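Unknown protein (Arabidopsis thaliana, PDB 2GM3) binds AMP as a member of the universal stress protein family, though its cellular role is not established. Local coordinates at residues Ser15-Ser26 and Thr168-Asp175; Pro5-Asn13 and Glu119-Val130. All coordinates share one frame; numbering follows the deposited sequence.

Contacts 1 and 2 illustrate how a nucleotide site can be built where the C-terminal end of a parallel sheet meets the start of a helix. Their segments alternate along the chain, in the order 5-13, 15-26, 119-130, 168-175, and the contacts lie about 22 Å apart, centre to centre, on opposite sides of the chain's centre. Contact 2 joins strand 6-11, the middle strand of the five-stranded parallel sheet, to its neighbour 127-132. Contact 1 follows directly in the chain, where the loop after that strand enters helix 25-39 and receives the C-terminal tail. The two touch where Ser-24 meets Asn-13, and both reach the same AMP, so sheet, helix start and tail are joined around one ligand.

Contact 1: residues Ser15-Ser26 and Thr168-Asp175; sequences STIKDYPNPSIS and TPSDPADD. With AMP (adenosine monophosphate), chain G.
Asp-175, the C-terminal residue, presents two carboxylates to the loop 15-26, and the side-chain one is gripped at its edge by Ser-26. There the Ser-26 OG donates to the syn lone pair of OD1 at 2.5 Å, while its backbone N reaches OD2 on the syn side at 3.0 Å, tilted 17° out of the plane. Ser-24 CB lies over one face of this group, 3.6 Å from Asp-175 CG. The terminal carboxylate has Ile-17 CG1 over a face, and backbone N-H groups and one hydroxyl hold its oxygens. OXT accepts three bonds, the shortest from Thr-16 N at 2.6 Å, the others from Ile-17 N and Thr-16 OG1. Ile-25 N donates to Asp-175 O at 3.2 Å, in the carbonyl plane. Nearby, Ile-25 CD1 and Pro-169 CG meet tip to tip at 3.9 Å.

Ser-26 OG sits between its own backbone N and carbonyl carbon (chi1 70°), a position from which it can give to OD1 and also accept from AMP O3' at 2.7 Å. Arg-163 forms a salt bridge with OD2, and with the N-H groups at the helix start it probably favours the ionised carboxylate. Ser-24 is the N-cap, its OG bonded to Cys-27 N and to Asn-13 OD1. The arrangement is a helix N-terminus receiving a carboxylate, here the chain's own tail, which makes Asp-175 a second-shell residue behind the ribose in a universal stress protein AMP site.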
loop_
_atom_site.group_PDB
_atom_site.type_symbol
_atom_site.label_atom_id
_atom_site.label_comp_id
_atom_site.label_asym_id
_atom_site.label_seq_id
_atom_site.Cartn_x
_atom_site.Cartn_y
_atom_site.Cartn_z
ATOM N N SER A 15 -10.910 17.133 -6.646
ATOM C CA SER A 15 -11.041 17.815 -5.375
ATOM C C SER A 15 -12.415 18.437 -5.265
ATOM O O SER A 15 -12.989 18.843 -6.277
ATOM C CB SER A 15 -9.997 18.903 -5.235
ATOM O OG SER A 15 -10.444 19.850 -4.293
ATOM N N THR A 16 -12.940 18.520 -4.044
ATOM C CA THR A 16 -14.213 19.221 -3.820
ATOM C C THR A 16 -14.014 20.628 -3.238
ATOM O O THR A 16 -14.968 21.397 -3.177
ATOM C CB THR A 16 -15.225 18.415 -2.961
ATOM O OG1 THR A 16 -14.694 18.230 -1.650
ATOM C CG2 THR A 16 -15.504 17.043 -3.583
ATOM N N ILE A 17 -12.793 20.955 -2.812
ATOM C CA ILE A 17 -12.495 22.279 -2.286
ATOM C C ILE A 17 -11.654 23.070 -3.268
ATOM O O ILE A 17 -11.881 24.270 -3.472
ATOM C CB ILE A 17 -11.755 22.238 -0.936
ATOM C CG1 ILE A 17 -10.837 21.002 -0.847
ATOM C CG2 ILE A 17 -12.773 22.364 0.248
ATOM C CD1 ILE A 17 -9.438 21.322 -0.379
ATOM N N LYS A 18 -10.661 22.403 -3.855
ATOM C CA LYS A 18 -9.847 23.020 -4.899
ATOM C C LYS A 18 -10.737 23.189 -6.115
ATOM O O LYS A 18 -11.490 22.281 -6.456
ATOM C CB LYS A 18 -8.634 22.148 -5.270
ATOM C CG LYS A 18 -7.623 21.945 -4.129
ATOM C CD LYS A 18 -6.203 21.688 -4.624
ATOM C CE LYS A 18 -5.249 22.794 -4.071
ATOM N NZ LYS A 18 -3.869 22.757 -4.702
ATOM N N ASP A 19 -10.663 24.350 -6.760
ATOM C CA ASP A 19 -11.353 24.527 -8.025
ATOM C C ASP A 19 -11.028 23.418 -9.057
ATOM O O ASP A 19 -9.978 22.771 -9.042
ATOM C CB ASP A 19 -11.151 25.938 -8.590
ATOM C CG ASP A 19 -12.278 26.890 -8.188
ATOM O OD1 ASP A 19 -13.293 26.398 -7.642
ATOM O OD2 ASP A 19 -12.166 28.125 -8.415
ATOM N N TYR A 20 -11.987 23.196 -9.931
ATOM C CA TYR A 20 -11.894 22.207 -10.971
ATOM C C TYR A 20 -10.940 22.753 -12.057
ATOM O O TYR A 20 -10.836 23.982 -12.249
ATOM C CB TYR A 20 -13.372 21.938 -11.410
ATOM C CG TYR A 20 -13.778 22.185 -12.855
ATOM C CD1 TYR A 20 -13.938 23.473 -13.332
ATOM C CD2 TYR A 20 -14.052 21.114 -13.733
ATOM C CE1 TYR A 20 -14.312 23.710 -14.652
ATOM C CE2 TYR A 20 -14.436 21.335 -15.067
ATOM C CZ TYR A 20 -14.554 22.636 -15.516
ATOM O OH TYR A 20 -14.946 22.920 -16.824
ATOM N N PRO A 21 -10.256 21.846 -12.766
ATOM C CA PRO A 21 -10.272 20.394 -12.607
ATOM C C PRO A 21 -9.168 19.702 -11.773
ATOM O O PRO A 21 -8.688 18.604 -12.131
ATOM C CB PRO A 21 -10.375 19.897 -14.070
ATOM C CG PRO A 21 -10.162 21.192 -14.956
ATOM C CD PRO A 21 -9.595 22.225 -14.017
ATOM N N ASN A 22 -8.840 20.314 -10.637
ATOM C CA ASN A 22 -7.811 19.794 -9.754
ATOM C C ASN A 22 -8.100 18.418 -9.211
ATOM O O ASN A 22 -9.256 18.128 -8.853
ATOM C CB ASN A 22 -7.615 20.769 -8.632
ATOM C CG ASN A 22 -7.192 22.068 -9.148
ATOM O OD1 ASN A 22 -6.312 22.121 -9.989
ATOM N ND2 ASN A 22 -7.852 23.126 -8.729
ATOM N N PRO A 23 -7.055 17.560 -9.140
ATOM C CA PRO A 23 -7.163 16.274 -8.410
ATOM C C PRO A 23 -7.369 16.524 -6.926
ATOM O O PRO A 23 -7.011 17.581 -6.424
ATOM C CB PRO A 23 -5.785 15.659 -8.597
ATOM C CG PRO A 23 -4.854 16.905 -8.830
ATOM C CD PRO A 23 -5.711 17.771 -9.707
ATOM N N SER A 24 -7.941 15.562 -6.223
ATOM C CA SER A 24 -8.039 15.657 -4.763
ATOM C C SER A 24 -6.626 15.732 -4.181
ATOM O O SER A 24 -5.690 15.143 -4.737
ATOM C CB SER A 24 -8.805 14.457 -4.206
ATOM O OG SER A 24 -8.044 13.265 -4.219
ATOM N N ILE A 25 -6.473 16.454 -3.083
ATOM C CA ILE A 25 -5.201 16.524 -2.384
ATOM C C ILE A 25 -4.656 15.128 -2.073
ATOM O O ILE A 25 -3.469 14.871 -2.238
ATOM C CB ILE A 25 -5.291 17.338 -1.098
ATOM C CG1 ILE A 25 -5.882 18.725 -1.355
ATOM C CG2 ILE A 25 -3.916 17.520 -0.520
ATOM C CD1 ILE A 25 -6.414 19.361 -0.102
ATOM N N SER A 26 -5.538 14.209 -1.701
ATOM C CA SER A 26 -5.070 12.929 -1.241
ATOM C C SER A 26 -4.522 12.049 -2.377
ATOM O O SER A 26 -3.471 11.403 -2.246
ATOM C CB SER A 26 -6.139 12.223 -0.395
ATOM O OG SER A 26 -7.221 11.813 -1.190
ATOM N N THR A 168 -3.339 19.140 4.690
ATOM C CA THR A 168 -4.593 18.614 5.186
ATOM C C THR A 168 -5.500 19.787 5.572
ATOM O O THR A 168 -5.104 20.614 6.384
ATOM C CB THR A 168 -4.333 17.682 6.376
ATOM O OG1 THR A 168 -3.486 16.622 5.935
ATOM C CG2 THR A 168 -5.646 17.083 6.910
ATOM N N PRO A 169 -6.707 19.869 4.966
ATOM C CA PRO A 169 -7.600 20.988 5.253
ATOM C C PRO A 169 -8.131 20.851 6.669
ATOM O O PRO A 169 -8.187 19.741 7.207
ATOM C CB PRO A 169 -8.739 20.827 4.232
ATOM C CG PRO A 169 -8.281 19.789 3.253
ATOM C CD PRO A 169 -7.314 18.923 4.002
ATOM N N SER A 170 -8.503 21.967 7.280
ATOM C CA SER A 170 -8.908 21.935 8.677
ATOM C C SER A 170 -10.020 20.904 8.910
ATOM O O SER A 170 -10.047 20.243 9.942
ATOM C CB SER A 170 -9.275 23.324 9.177
ATOM O OG SER A 170 -10.218 23.933 8.312
ATOM N N ASP A 171 -10.900 20.735 7.933
ATOM C CA ASP A 171 -11.860 19.643 7.969
ATOM C C ASP A 171 -11.329 18.517 7.089
ATOM O O ASP A 171 -11.259 18.654 5.872
ATOM C CB ASP A 171 -13.238 20.112 7.506
ATOM C CG ASP A 171 -14.272 18.995 7.489
ATOM O OD1 ASP A 171 -13.926 17.805 7.676
ATOM O OD2 ASP A 171 -15.457 19.327 7.281
ATOM N N PRO A 172 -10.939 17.396 7.714
ATOM C CA PRO A 172 -10.261 16.337 6.965
ATOM C C PRO A 172 -11.127 15.681 5.888
ATOM O O PRO A 172 -10.584 15.050 4.933
ATOM C CB PRO A 172 -9.858 15.329 8.046
ATOM C CG PRO A 172 -10.018 16.025 9.361
ATOM C CD PRO A 172 -11.080 17.069 9.148
ATOM N N ALA A 173 -12.447 15.834 6.011
ATOM C CA ALA A 173 -13.374 15.279 5.011
ATOM C C ALA A 173 -13.184 15.968 3.660
ATOM O O ALA A 173 -13.373 15.359 2.617
ATOM C CB ALA A 173 -14.838 15.385 5.496
ATOM N N ASP A 174 -12.786 17.238 3.716
ATOM C CA ASP A 174 -12.434 18.044 2.558
ATOM C C ASP A 174 -11.240 17.481 1.855
ATOM O O ASP A 174 -10.239 17.135 2.475
ATOM C CB ASP A 174 -12.074 19.460 2.998
ATOM C CG ASP A 174 -13.255 20.210 3.532
ATOM O OD1 ASP A 174 -13.085 20.980 4.515
ATOM O OD2 ASP A 174 -14.364 20.013 2.992
ATOM N N ASP A 175 -11.337 17.440 0.539
ATOM C CA ASP A 175 -10.297 16.871 -0.293
ATOM C C ASP A 175 -10.365 17.582 -1.647
ATOM O O ASP A 175 -9.360 17.665 -2.374
ATOM C CB ASP A 175 -10.479 15.358 -0.433
ATOM C CG ASP A 175 -9.160 14.613 -0.624
ATOM O OD1 ASP A 175 -9.190 13.402 -0.903
ATOM O OD2 ASP A 175 -8.080 15.220 -0.505
ATOM O OXT ASP A 175 -11.442 18.129 -1.996
HETATM P P AMP G . -10.909 8.086 1.353
HETATM O O1P AMP G . -12.208 8.220 0.788
HETATM O O2P AMP G . -10.372 9.322 1.971
HETATM O O3P AMP G . -10.656 6.927 2.191
HETATM O "O5'" AMP G . -9.877 7.833 0.166
HETATM C "C5'" AMP G . -9.664 8.831 -0.807
HETATM C "C4'" AMP G . -9.031 8.128 -1.978
HETATM O "O4'" AMP G . -9.965 7.199 -2.626
HETATM C "C3'" AMP G . -8.603 9.075 -3.063
HETATM O "O3'" AMP G . -7.295 9.605 -2.701
HETATM C "C2'" AMP G . -8.505 8.129 -4.250
HETATM O "O2'" AMP G . -7.236 7.474 -4.210
HETATM C "C1'" AMP G . -9.631 7.133 -4.003
HETATM N N9 AMP G . -10.858 7.642 -4.647
HETATM C C8 AMP G . -11.868 8.343 -4.083
HETATM N N7 AMP G . -12.793 8.616 -5.019
HETATM C C5 AMP G . -12.393 8.055 -6.167
HETATM C C6 AMP G . -12.911 7.967 -7.462
HETATM N N6 AMP G . -14.061 8.515 -7.813
HETATM N N1 AMP G . -12.210 7.317 -8.382
HETATM C C2 AMP G . -11.047 6.752 -8.127
HETATM N N3 AMP G . -10.514 6.799 -6.915
HETATM C C4 AMP G . -11.164 7.438 -5.924
#

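Contact 2: residues Pro5-Asn13 and Glu119-Val130; sequences PTKVMVAVN and EVKRVRPDFLVV. With AMP (adenosine monophosphate), chain G.
Met-9, present as selenomethionine, packs from strand 6-11 against Pro-125, Val-120 and Leu-128, where the chain leaves helix 112-123 and enters strand 127-132. Its CB meets Pro-125 CG at 3.7 Å, CG passes Leu-128 CD1, and SE lies near Val-120 CG2 and Pro-125 CG. With CG anti to the backbone N (chi1 -171°), the chain is carried out beside Leu-128, both pointing the same way, which brings CE 3.6 Å from Leu-128 CD1, beside Val-120. On the other face of the sheet, Val-8 CG1 makes a CH-pi contact over the Phe-127 ring, 4.0 Å from its centroid, while Thr-6 CG2 comes to the ring edge; Trp-33 of the second subunit also meets this ring.

Parallel ladder bonds join the strands, the straightest at the hydrogen being Val-129 N to Met-9 O at 2.6 Å. Where the ladder begins, Lys-7 O accepts from both Phe-127 N and Asp-126 N, and Lys-7 N gives to the anti lone pair of Asp-126 OD2 at 2.5 Å. Replacing Asp-126 by alanine removes OD2, and Lys-7 N would probably lose its acceptor here, with the loop before strand 127-132 less firmly tied to strand 6-11. At the far end, Ala-11 O accepts from AMP O2' at 2.6 Å: backbone polarity holds the strands in register and then serves the ribose, with apolar side chains filling both faces.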
loop_
_atom_site.group_PDB
_atom_site.type_symbol
_atom_site.label_atom_id
_atom_site.label_comp_id
_atom_site.label_asym_id
_atom_site.label_seq_id
_atom_site.Cartn_x
_atom_site.Cartn_y
_atom_site.Cartn_z
ATOM N N PRO A 5 7.667 -5.356 -15.530
ATOM C CA PRO A 5 7.363 -4.003 -15.063
ATOM C C PRO A 5 6.156 -4.042 -14.158
ATOM O O PRO A 5 5.142 -4.671 -14.494
ATOM C CB PRO A 5 7.070 -3.203 -16.356
ATOM C CG PRO A 5 6.846 -4.195 -17.398
ATOM C CD PRO A 5 7.586 -5.451 -16.997
ATOM N N THR A 6 6.282 -3.400 -13.000
ATOM C CA THR A 6 5.276 -3.498 -11.974
ATOM C C THR A 6 4.114 -2.603 -12.335
ATOM O O THR A 6 4.296 -1.404 -12.593
ATOM C CB THR A 6 5.870 -3.155 -10.626
ATOM O OG1 THR A 6 6.733 -4.223 -10.232
ATOM C CG2 THR A 6 4.791 -2.985 -9.590
ATOM N N LYS A 7 2.919 -3.185 -12.381
ATOM C CA LYS A 7 1.716 -2.391 -12.701
ATOM C C LYS A 7 1.150 -1.797 -11.439
ATOM O O LYS A 7 0.689 -2.495 -10.550
ATOM C CB LYS A 7 0.636 -3.199 -13.444
ATOM C CG LYS A 7 1.101 -3.902 -14.745
ATOM C CD LYS A 7 0.074 -4.959 -15.152
ATOM C CE LYS A 7 0.748 -6.246 -15.663
ATOM N NZ LYS A 7 -0.009 -7.491 -15.247
ATOM N N VAL A 8 1.189 -0.484 -11.373
ATOM C CA VAL A 8 0.701 0.245 -10.243
ATOM C C VAL A 8 -0.617 0.922 -10.626
ATOM O O VAL A 8 -0.617 1.886 -11.404
ATOM C CB VAL A 8 1.720 1.314 -9.862
ATOM C CG1 VAL A 8 1.314 2.010 -8.553
ATOM C CG2 VAL A 8 3.101 0.704 -9.758
HETATM N N MSE A 9 -1.728 0.435 -10.061
HETATM C CA MSE A 9 -3.026 1.096 -10.267
HETATM C C MSE A 9 -3.187 2.234 -9.276
HETATM O O MSE A 9 -2.985 2.029 -8.082
HETATM C CB MSE A 9 -4.176 0.118 -10.098
HETATM C CG MSE A 9 -5.503 0.758 -10.543
HETATM SE SE MSE A 9 -6.914 -0.523 -10.753
HETATM C CE MSE A 9 -7.983 0.150 -9.480
ATOM N N VAL A 10 -3.523 3.420 -9.767
ATOM C CA VAL A 10 -3.623 4.616 -8.914
ATOM C C VAL A 10 -5.016 5.169 -9.084
ATOM O O VAL A 10 -5.391 5.533 -10.178
ATOM C CB VAL A 10 -2.601 5.683 -9.295
ATOM C CG1 VAL A 10 -2.753 6.888 -8.404
ATOM C CG2 VAL A 10 -1.166 5.147 -9.190
ATOM N N ALA A 11 -5.785 5.197 -8.005
ATOM C CA ALA A 11 -7.159 5.600 -8.039
ATOM C C ALA A 11 -7.174 7.111 -7.825
ATOM O O ALA A 11 -6.746 7.599 -6.772
ATOM C CB ALA A 11 -7.916 4.879 -6.938
ATOM N N VAL A 12 -7.663 7.855 -8.816
ATOM C CA VAL A 12 -7.608 9.321 -8.776
ATOM C C VAL A 12 -9.002 9.918 -8.848
ATOM O O VAL A 12 -9.892 9.420 -9.564
ATOM C CB VAL A 12 -6.697 9.914 -9.889
ATOM C CG1 VAL A 12 -5.250 9.352 -9.795
ATOM C CG2 VAL A 12 -7.244 9.660 -11.260
ATOM N N ASN A 13 -9.207 10.971 -8.068
ATOM C CA ASN A 13 -10.478 11.668 -8.068
ATOM C C ASN A 13 -10.281 13.186 -7.990
ATOM O O ASN A 13 -9.155 13.674 -7.776
ATOM C CB ASN A 13 -11.339 11.172 -6.922
ATOM C CG ASN A 13 -10.738 11.482 -5.578
ATOM O OD1 ASN A 13 -9.523 11.308 -5.344
ATOM N ND2 ASN A 13 -11.578 11.939 -4.674
ATOM N N GLU A 119 -12.194 -3.289 -10.898
ATOM C CA GLU A 119 -11.131 -2.999 -11.843
ATOM C C GLU A 119 -9.839 -3.710 -11.466
ATOM O O GLU A 119 -9.139 -4.257 -12.345
ATOM C CB GLU A 119 -10.961 -1.498 -12.023
ATOM C CG GLU A 119 -12.133 -0.870 -12.796
ATOM C CD GLU A 119 -12.052 -1.155 -14.292
ATOM O OE1 GLU A 119 -12.808 -2.036 -14.794
ATOM O OE2 GLU A 119 -11.202 -0.533 -14.968
ATOM N N VAL A 120 -9.567 -3.783 -10.164
ATOM C CA VAL A 120 -8.440 -4.584 -9.680
ATOM C C VAL A 120 -8.515 -6.009 -10.166
ATOM O O VAL A 120 -7.529 -6.529 -10.682
ATOM C CB VAL A 120 -8.293 -4.519 -8.141
ATOM C CG1 VAL A 120 -7.348 -5.616 -7.648
ATOM C CG2 VAL A 120 -7.830 -3.107 -7.718
ATOM N N LYS A 121 -9.671 -6.645 -10.029
ATOM C CA LYS A 121 -9.761 -8.015 -10.504
ATOM C C LYS A 121 -9.831 -8.212 -12.021
ATOM O O LYS A 121 -9.555 -9.301 -12.508
ATOM C CB LYS A 121 -10.773 -8.884 -9.728
ATOM C CG LYS A 121 -12.126 -8.276 -9.385
ATOM C CD LYS A 121 -12.539 -8.754 -7.962
ATOM C CE LYS A 121 -14.028 -9.043 -7.859
ATOM N NZ LYS A 121 -14.375 -10.258 -8.671
ATOM N N ARG A 122 -10.113 -7.139 -12.767
ATOM C CA ARG A 122 -10.190 -7.191 -14.235
ATOM C C ARG A 122 -8.795 -6.953 -14.808
ATOM O O ARG A 122 -8.331 -7.693 -15.660
ATOM C CB ARG A 122 -11.161 -6.103 -14.736
ATOM C CG ARG A 122 -11.659 -6.185 -16.192
ATOM C CD ARG A 122 -12.099 -4.799 -16.723
ATOM N NE ARG A 122 -11.008 -4.275 -17.517
ATOM C CZ ARG A 122 -10.595 -3.022 -17.580
ATOM N NH1 ARG A 122 -11.172 -2.047 -16.917
ATOM N NH2 ARG A 122 -9.565 -2.752 -18.340
ATOM N N VAL A 123 -8.130 -5.918 -14.307
ATOM C CA VAL A 123 -6.881 -5.431 -14.867
ATOM C C VAL A 123 -5.719 -6.178 -14.261
ATOM O O VAL A 123 -4.686 -6.363 -14.896
ATOM C CB VAL A 123 -6.751 -3.923 -14.586
ATOM C CG1 VAL A 123 -5.347 -3.405 -14.876
ATOM C CG2 VAL A 123 -7.781 -3.155 -15.395
ATOM N N ARG A 124 -5.907 -6.620 -13.025
ATOM C CA ARG A 124 -4.889 -7.330 -12.268
ATOM C C ARG A 124 -3.574 -6.593 -12.167
ATOM O O ARG A 124 -2.564 -7.081 -12.615
ATOM C CB ARG A 124 -4.746 -8.788 -12.759
ATOM C CG ARG A 124 -5.589 -9.718 -11.886
ATOM C CD ARG A 124 -6.009 -10.982 -12.545
ATOM N NE ARG A 124 -6.031 -10.813 -14.000
ATOM C CZ ARG A 124 -6.102 -11.814 -14.873
ATOM N NH1 ARG A 124 -6.180 -13.080 -14.478
ATOM N NH2 ARG A 124 -6.085 -11.535 -16.152
ATOM N N PRO A 125 -3.594 -5.411 -11.537
ATOM C CA PRO A 125 -2.359 -4.648 -11.300
ATOM C C PRO A 125 -1.584 -5.316 -10.163
ATOM O O PRO A 125 -2.144 -6.110 -9.406
ATOM C CB PRO A 125 -2.870 -3.273 -10.885
ATOM C CG PRO A 125 -4.197 -3.571 -10.243
ATOM C CD PRO A 125 -4.776 -4.749 -10.953
ATOM N N ASP A 126 -0.296 -5.042 -10.064
ATOM C CA ASP A 126 0.466 -5.677 -9.040
ATOM C C ASP A 126 0.056 -5.082 -7.696
ATOM O O ASP A 126 -0.042 -5.807 -6.716
ATOM C CB ASP A 126 1.939 -5.520 -9.313
ATOM C CG ASP A 126 2.370 -6.252 -10.565
ATOM O OD1 ASP A 126 2.286 -7.496 -10.614
ATOM O OD2 ASP A 126 2.793 -5.575 -11.517
ATOM N N PHE A 127 -0.186 -3.773 -7.665
ATOM C CA PHE A 127 -0.797 -3.149 -6.532
ATOM C C PHE A 127 -1.656 -1.941 -6.830
ATOM O O PHE A 127 -1.577 -1.359 -7.912
ATOM C CB PHE A 127 0.214 -2.865 -5.418
ATOM C CG PHE A 127 1.240 -1.800 -5.716
ATOM C CD1 PHE A 127 1.177 -0.582 -5.067
ATOM C CD2 PHE A 127 2.324 -2.059 -6.555
ATOM C CE1 PHE A 127 2.161 0.404 -5.285
ATOM C CE2 PHE A 127 3.287 -1.108 -6.783
ATOM C CZ PHE A 127 3.216 0.132 -6.149
ATOM N N LEU A 128 -2.451 -1.558 -5.829
ATOM C CA LEU A 128 -3.354 -0.412 -5.889
ATOM C C LEU A 128 -2.857 0.679 -4.949
ATOM O O LEU A 128 -2.586 0.420 -3.772
ATOM C CB LEU A 128 -4.755 -0.887 -5.446
ATOM C CG LEU A 128 -5.879 0.116 -5.227
ATOM C CD1 LEU A 128 -6.096 0.945 -6.508
ATOM C CD2 LEU A 128 -7.141 -0.551 -4.814
ATOM N N VAL A 129 -2.723 1.886 -5.464
ATOM C CA VAL A 129 -2.446 3.049 -4.637
ATOM C C VAL A 129 -3.716 3.908 -4.507
ATOM O O VAL A 129 -4.337 4.277 -5.511
ATOM C CB VAL A 129 -1.335 3.915 -5.240
ATOM C CG1 VAL A 129 -1.084 5.117 -4.375
ATOM C CG2 VAL A 129 -0.043 3.127 -5.435
ATOM N N VAL A 130 -4.099 4.197 -3.270
ATOM C CA VAL A 130 -5.175 5.101 -2.998
ATOM C C VAL A 130 -4.645 6.091 -2.004
ATOM O O VAL A 130 -3.830 5.743 -1.133
ATOM C CB VAL A 130 -6.456 4.375 -2.403
ATOM C CG1 VAL A 130 -7.108 3.481 -3.471
ATOM C CG2 VAL A 130 -6.100 3.537 -1.178
HETATM P P AMP G . -10.909 8.086 1.353
HETATM O O1P AMP G . -12.208 8.220 0.788
HETATM O O2P AMP G . -10.372 9.322 1.971
HETATM O O3P AMP G . -10.656 6.927 2.191
HETATM O "O5'" AMP G . -9.877 7.833 0.166
HETATM C "C5'" AMP G . -9.664 8.831 -0.807
HETATM C "C4'" AMP G . -9.031 8.128 -1.978
HETATM O "O4'" AMP G . -9.965 7.199 -2.626
HETATM C "C3'" AMP G . -8.603 9.075 -3.063
HETATM O "O3'" AMP G . -7.295 9.605 -2.701
HETATM C "C2'" AMP G . -8.505 8.129 -4.250
HETATM O "O2'" AMP G . -7.236 7.474 -4.210
HETATM C "C1'" AMP G . -9.631 7.133 -4.003
HETATM N N9 AMP G . -10.858 7.642 -4.647
HETATM C C8 AMP G . -11.868 8.343 -4.083
HETATM N N7 AMP G . -12.793 8.616 -5.019
HETATM C C5 AMP G . -12.393 8.055 -6.167
HETATM C C6 AMP G . -12.911 7.967 -7.462
HETATM N N6 AMP G . -14.061 8.515 -7.813
HETATM N N1 AMP G . -12.210 7.317 -8.382
HETATM C C2 AMP G . -11.047 6.752 -8.127
HETATM N N3 AMP G . -10.514 6.799 -6.915
HETATM C C4 AMP G . -11.164 7.438 -5.924
#